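Local structure of auracyanin-B-2 (Chloroflexus aurantiacus, 1OV8) at residues Gln17-Arg22 / Leu35-Asn40; Ala70-Ala75 / Ile121-Gly126. The protein carries electrons as a small blue copper protein, probably acting as soluble electron acceptor for the membrane-bound alternative complex III. All blocks are in the same frame, centred on the assembly; numbering follows the deposited sequence.

Contact 1. Residues Gln17-Arg22 / Leu35-Asn40; sequences QTVEVR and LSLPAN
Gln17 brings the NE2 corner of its amide up to the ring of Pro38, NE2 coming within 3.1 Å of Pro38 CG and nearly as close to CD of the same ring. The two side chains arrive from opposite directions. With CG anti to the carbonyl carbon (chi1 -75°) and the chain extended beyond it, the amide of Gln17 is carried across the gap to the other strand. Its OE1 accepts a bond of 2.9 Å from a water, which also donates to the backbone O of Ser36 at 2.6 Å, a polar bridge at the margin of an otherwise apolar interface. With an alanine here, the bridging water is likely to lose its anchor on strand 17-22, and Pro38 CG and CD would lose the amide beside them. Farther along, Leu35 forks over two valines: CD1 lies 3.7 Å from Val21 CG2, and CD2 lies 4.1 Å from Val19 CG2. Leu37 CD2 fills in beside Val19 CG1. The strand axes run antiparallel (173°) but 9.5 Å apart, for they belong to the two facing sheets of the cupredoxin beta-sandwich and meet through side chains. Within its own sheet, 17-22 is tied by backbone bonds to the parallel strand 42-49, whose Leu45 touches both Val19 and Val21. On the opposing sheet Leu136 of strand 133-139 packs against Leu35 and Leu37.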
# COMPACT_ATOMS: atom_id res chain seq x y z
N GLN A 17 -10.71 -0.19 -13.11
CA GLN A 17 -10.76 1.10 -12.45
C GLN A 17 -9.34 1.48 -12.08
O GLN A 17 -8.51 0.58 -11.89
CB GLN A 17 -11.59 1.01 -11.16
CG GLN A 17 -13.08 0.93 -11.38
CD GLN A 17 -13.88 1.17 -10.10
OE1 GLN A 17 -13.56 2.06 -9.30
NE2 GLN A 17 -14.91 0.40 -9.92
N THR A 18 -9.07 2.78 -11.98
CA THR A 18 -7.79 3.29 -11.48
C THR A 18 -8.08 4.28 -10.36
O THR A 18 -9.12 4.93 -10.34
CB THR A 18 -6.91 3.98 -12.58
OG1 THR A 18 -7.48 5.23 -12.99
CG2 THR A 18 -6.86 3.15 -13.84
N VAL A 19 -7.18 4.38 -9.38
CA VAL A 19 -7.41 5.34 -8.32
C VAL A 19 -6.06 5.93 -7.90
O VAL A 19 -5.08 5.22 -7.83
CB VAL A 19 -8.14 4.72 -7.10
CG1 VAL A 19 -7.40 3.49 -6.61
CG2 VAL A 19 -8.27 5.73 -5.95
N GLU A 20 -6.02 7.25 -7.64
CA GLU A 20 -4.78 7.85 -7.23
C GLU A 20 -4.72 8.10 -5.75
O GLU A 20 -5.70 8.54 -5.15
CB GLU A 20 -4.52 9.16 -7.97
CG GLU A 20 -3.11 9.70 -7.81
CD GLU A 20 -2.88 10.95 -8.63
OE1 GLU A 20 -2.54 10.84 -9.83
OE2 GLU A 20 -3.03 12.05 -8.07
N VAL A 21 -3.57 7.84 -5.15
CA VAL A 21 -3.34 8.12 -3.76
C VAL A 21 -2.11 8.98 -3.69
O VAL A 21 -1.15 8.72 -4.40
CB VAL A 21 -3.10 6.80 -2.97
CG1 VAL A 21 -2.53 7.09 -1.59
CG2 VAL A 21 -4.39 6.02 -2.86
N ARG A 22 -2.11 9.99 -2.84
CA ARG A 22 -0.94 10.88 -2.74
C ARG A 22 -0.46 10.95 -1.30
O ARG A 22 -1.21 10.65 -0.38
CB ARG A 22 -1.28 12.28 -3.21
CG ARG A 22 -1.41 12.41 -4.70
CD ARG A 22 -1.74 13.81 -5.17
NE ARG A 22 -1.37 14.02 -6.56
CZ ARG A 22 -0.34 14.76 -6.97
NH1 ARG A 22 0.44 15.36 -6.09
NH2 ARG A 22 -0.09 14.89 -8.29
N LEU A 35 -10.45 4.80 1.16
CA LEU A 35 -10.72 4.45 -0.22
C LEU A 35 -11.91 3.49 -0.26
O LEU A 35 -12.21 2.79 0.70
CB LEU A 35 -9.48 3.80 -0.89
CG LEU A 35 -8.23 4.67 -1.05
CD1 LEU A 35 -7.08 3.85 -1.62
CD2 LEU A 35 -8.52 5.89 -1.91
N SER A 36 -12.55 3.47 -1.42
CA SER A 36 -13.72 2.65 -1.68
C SER A 36 -13.62 2.04 -3.07
O SER A 36 -13.48 2.77 -4.03
CB SER A 36 -14.96 3.54 -1.62
OG SER A 36 -16.13 2.76 -1.72
N LEU A 37 -13.67 0.71 -3.16
CA LEU A 37 -13.60 0.00 -4.44
C LEU A 37 -14.55 -1.21 -4.46
O LEU A 37 -14.84 -1.81 -3.43
CB LEU A 37 -12.18 -0.49 -4.70
CG LEU A 37 -11.02 0.52 -4.74
CD1 LEU A 37 -9.72 -0.21 -4.82
CD2 LEU A 37 -11.18 1.43 -5.94
N PRO A 38 -15.02 -1.60 -5.64
CA PRO A 38 -15.85 -2.79 -5.76
C PRO A 38 -15.03 -4.06 -5.57
O PRO A 38 -13.83 -4.11 -5.91
CB PRO A 38 -16.37 -2.70 -7.20
CG PRO A 38 -15.27 -1.94 -7.93
CD PRO A 38 -14.86 -0.89 -6.92
N ALA A 39 -15.64 -5.09 -5.00
CA ALA A 39 -14.95 -6.36 -4.80
C ALA A 39 -14.63 -7.09 -6.07
O ALA A 39 -15.25 -6.87 -7.11
CB ALA A 39 -15.75 -7.29 -3.84
N ASN A 40 -13.64 -7.97 -5.99
CA ASN A 40 -13.18 -8.83 -7.08
C ASN A 40 -13.21 -8.11 -8.42
O ASN A 40 -13.78 -8.59 -9.40
CB ASN A 40 -14.05 -10.08 -7.16
CG ASN A 40 -13.54 -11.04 -8.21
OD1 ASN A 40 -12.40 -11.53 -8.11
ND2 ASN A 40 -14.35 -11.30 -9.23
O HOH W 1 -14.21 2.64 -6.55

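Contact 2. Residues Ala70-Ala75 / Ile121-Gly126; sequences AAVNTA and ICTFPG. With CU (copper (II) ion), chain E.
Asn73 and Thr123 form the heart of this contact, their side chains sliding past each other in opposite directions. With CG of Asn73 anti to the backbone N (chi1 -174°), the amide leaves the helix and its OD1 reaches Thr123 CA at 3.3 Å, while Thr123 CB is also near. Behind the amide the packing turns apolar. Asn73 CB rests 4.0 Å from Ile121 CD1, and Val72 CG1 meets Thr123 CG2 at 4.3 Å. Thr123 presents this methyl to the helix and sends its hydroxyl elsewhere, to a hydrogen bond with the backbone O of Phe84.

Asn73, Thr123 and Ile121 make up the close-packed part; toward Phe124 and Gly126 the fit is looser, and three waters span it. One water donates to Asn73 OD1 at 2.7 Å and lies close enough to Phe124 O to donate there as well; a second lies between the backbone O atoms of Asn73 and Thr123. A third accepts weak bonds from Asn73 ND2 and the backbone N of Gly126, a light tie between the far end of the amide and the loop.

Between Ile121 and Thr123, Cys122 turns away from the helix and binds copper through SG at 2.1 Å. The same sulfur accepts a bond of 3.5 Å from the backbone N of Phe124, the amide-to-thiolate bond familiar from blue copper sites, which probably tunes the copper-sulfur bond. His57 and His127 are further ligands of the metal. Thr123 N donates to Asn58 OD1, fastening the loop to the stretch that follows His57. Helix 66-77 thus lies over strand 60-62, where Val72 touches Val60 and Val62, and beside the copper loop that leads from strand 116-121 to strand 133-139.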
# COMPACT_ATOMS: atom_id res chain seq x y z
N ALA A 70 0.30 -5.02 11.59
CA ALA A 70 1.55 -5.08 12.35
C ALA A 70 2.44 -6.21 11.86
O ALA A 70 3.65 -6.06 11.74
CB ALA A 70 1.26 -5.19 13.85
N ALA A 71 1.82 -7.35 11.56
CA ALA A 71 2.62 -8.48 11.08
C ALA A 71 3.29 -8.14 9.76
O ALA A 71 4.48 -8.39 9.57
CB ALA A 71 1.74 -9.72 10.96
N VAL A 72 2.51 -7.59 8.84
CA VAL A 72 3.05 -7.23 7.55
C VAL A 72 4.15 -6.19 7.74
O VAL A 72 5.24 -6.33 7.20
CB VAL A 72 1.97 -6.67 6.60
CG1 VAL A 72 2.61 -6.07 5.36
CG2 VAL A 72 1.00 -7.78 6.20
N ASN A 73 3.84 -5.16 8.52
CA ASN A 73 4.78 -4.07 8.76
C ASN A 73 6.07 -4.56 9.40
O ASN A 73 7.16 -4.09 9.06
CB ASN A 73 4.14 -2.97 9.61
CG ASN A 73 5.04 -1.76 9.75
OD1 ASN A 73 5.35 -1.08 8.76
ND2 ASN A 73 5.48 -1.48 10.99
N THR A 74 5.94 -5.52 10.30
CA THR A 74 7.11 -6.12 10.93
C THR A 74 7.92 -6.92 9.93
O THR A 74 9.15 -6.86 9.92
CB THR A 74 6.66 -7.01 12.10
OG1 THR A 74 6.18 -6.17 13.16
CG2 THR A 74 7.83 -7.75 12.71
N ALA A 75 7.24 -7.66 9.06
CA ALA A 75 7.95 -8.43 8.05
C ALA A 75 8.71 -7.47 7.17
O ALA A 75 9.81 -7.77 6.70
CB ALA A 75 6.98 -9.24 7.23
N ILE A 121 -1.41 0.63 4.49
CA ILE A 121 -0.40 1.31 5.29
C ILE A 121 0.86 1.57 4.49
O ILE A 121 1.00 1.11 3.35
CB ILE A 121 -0.01 0.46 6.51
CG1 ILE A 121 0.69 -0.81 6.02
CG2 ILE A 121 -1.24 0.12 7.36
CD1 ILE A 121 1.31 -1.61 7.14
N CYS A 122 1.79 2.30 5.09
CA CYS A 122 3.13 2.47 4.52
C CYS A 122 4.02 1.66 5.43
O CYS A 122 3.95 1.83 6.64
CB CYS A 122 3.55 3.96 4.48
SG CYS A 122 5.32 4.33 4.09
N THR A 123 4.85 0.79 4.88
CA THR A 123 5.74 0.00 5.69
C THR A 123 7.15 0.61 5.85
O THR A 123 8.02 -0.01 6.40
CB THR A 123 5.88 -1.40 5.15
OG1 THR A 123 6.27 -1.35 3.77
CG2 THR A 123 4.52 -2.17 5.15
N PHE A 124 7.39 1.80 5.36
CA PHE A 124 8.74 2.33 5.60
C PHE A 124 8.88 2.46 7.14
O PHE A 124 7.97 2.94 7.81
CB PHE A 124 8.92 3.72 4.98
CG PHE A 124 10.35 4.17 5.03
CD1 PHE A 124 11.25 3.73 4.09
CD2 PHE A 124 10.80 4.97 6.08
CE1 PHE A 124 12.59 4.12 4.14
CE2 PHE A 124 12.13 5.36 6.15
CZ PHE A 124 13.03 4.94 5.18
N PRO A 125 10.03 2.10 7.71
CA PRO A 125 10.21 2.10 9.17
C PRO A 125 9.66 3.31 9.89
O PRO A 125 9.95 4.43 9.54
CB PRO A 125 11.72 1.97 9.34
CG PRO A 125 12.20 1.46 8.02
CD PRO A 125 11.38 2.15 6.97
N GLY A 126 8.80 3.05 10.88
CA GLY A 126 8.18 4.05 11.73
C GLY A 126 6.92 4.77 11.17
O GLY A 126 6.22 5.44 11.94
CU CU E . 5.64 6.34 4.46
O HOH W 2 8.40 -1.32 8.70
O HOH W 3 5.96 1.54 9.23
O HOH W 4 8.38 -0.36 10.99

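How the contacts relate
Contact 1 closes before contact 2 opens along the chain, and both fall within the same plastocyanin/azurin-type domain. Their centres are about 21 Å apart, on opposite sides of the chain's centre, and the nearest atoms stay about 9 Å apart. Contact 1 joins the three-stranded sheet, through one of its outermost strands, 17-22, to the edge strand 34-38 of the five-stranded sheet. Contact 2 sets helix 66-77 against the loop leaving strand 116-121 of that second sheet. Strand 133-139, next to 34-38 and following the copper loop, links the two regions. Contact 1 thus spans the two sheets of the sandwich, while contact 2 borders the metal site where electrons are exchanged.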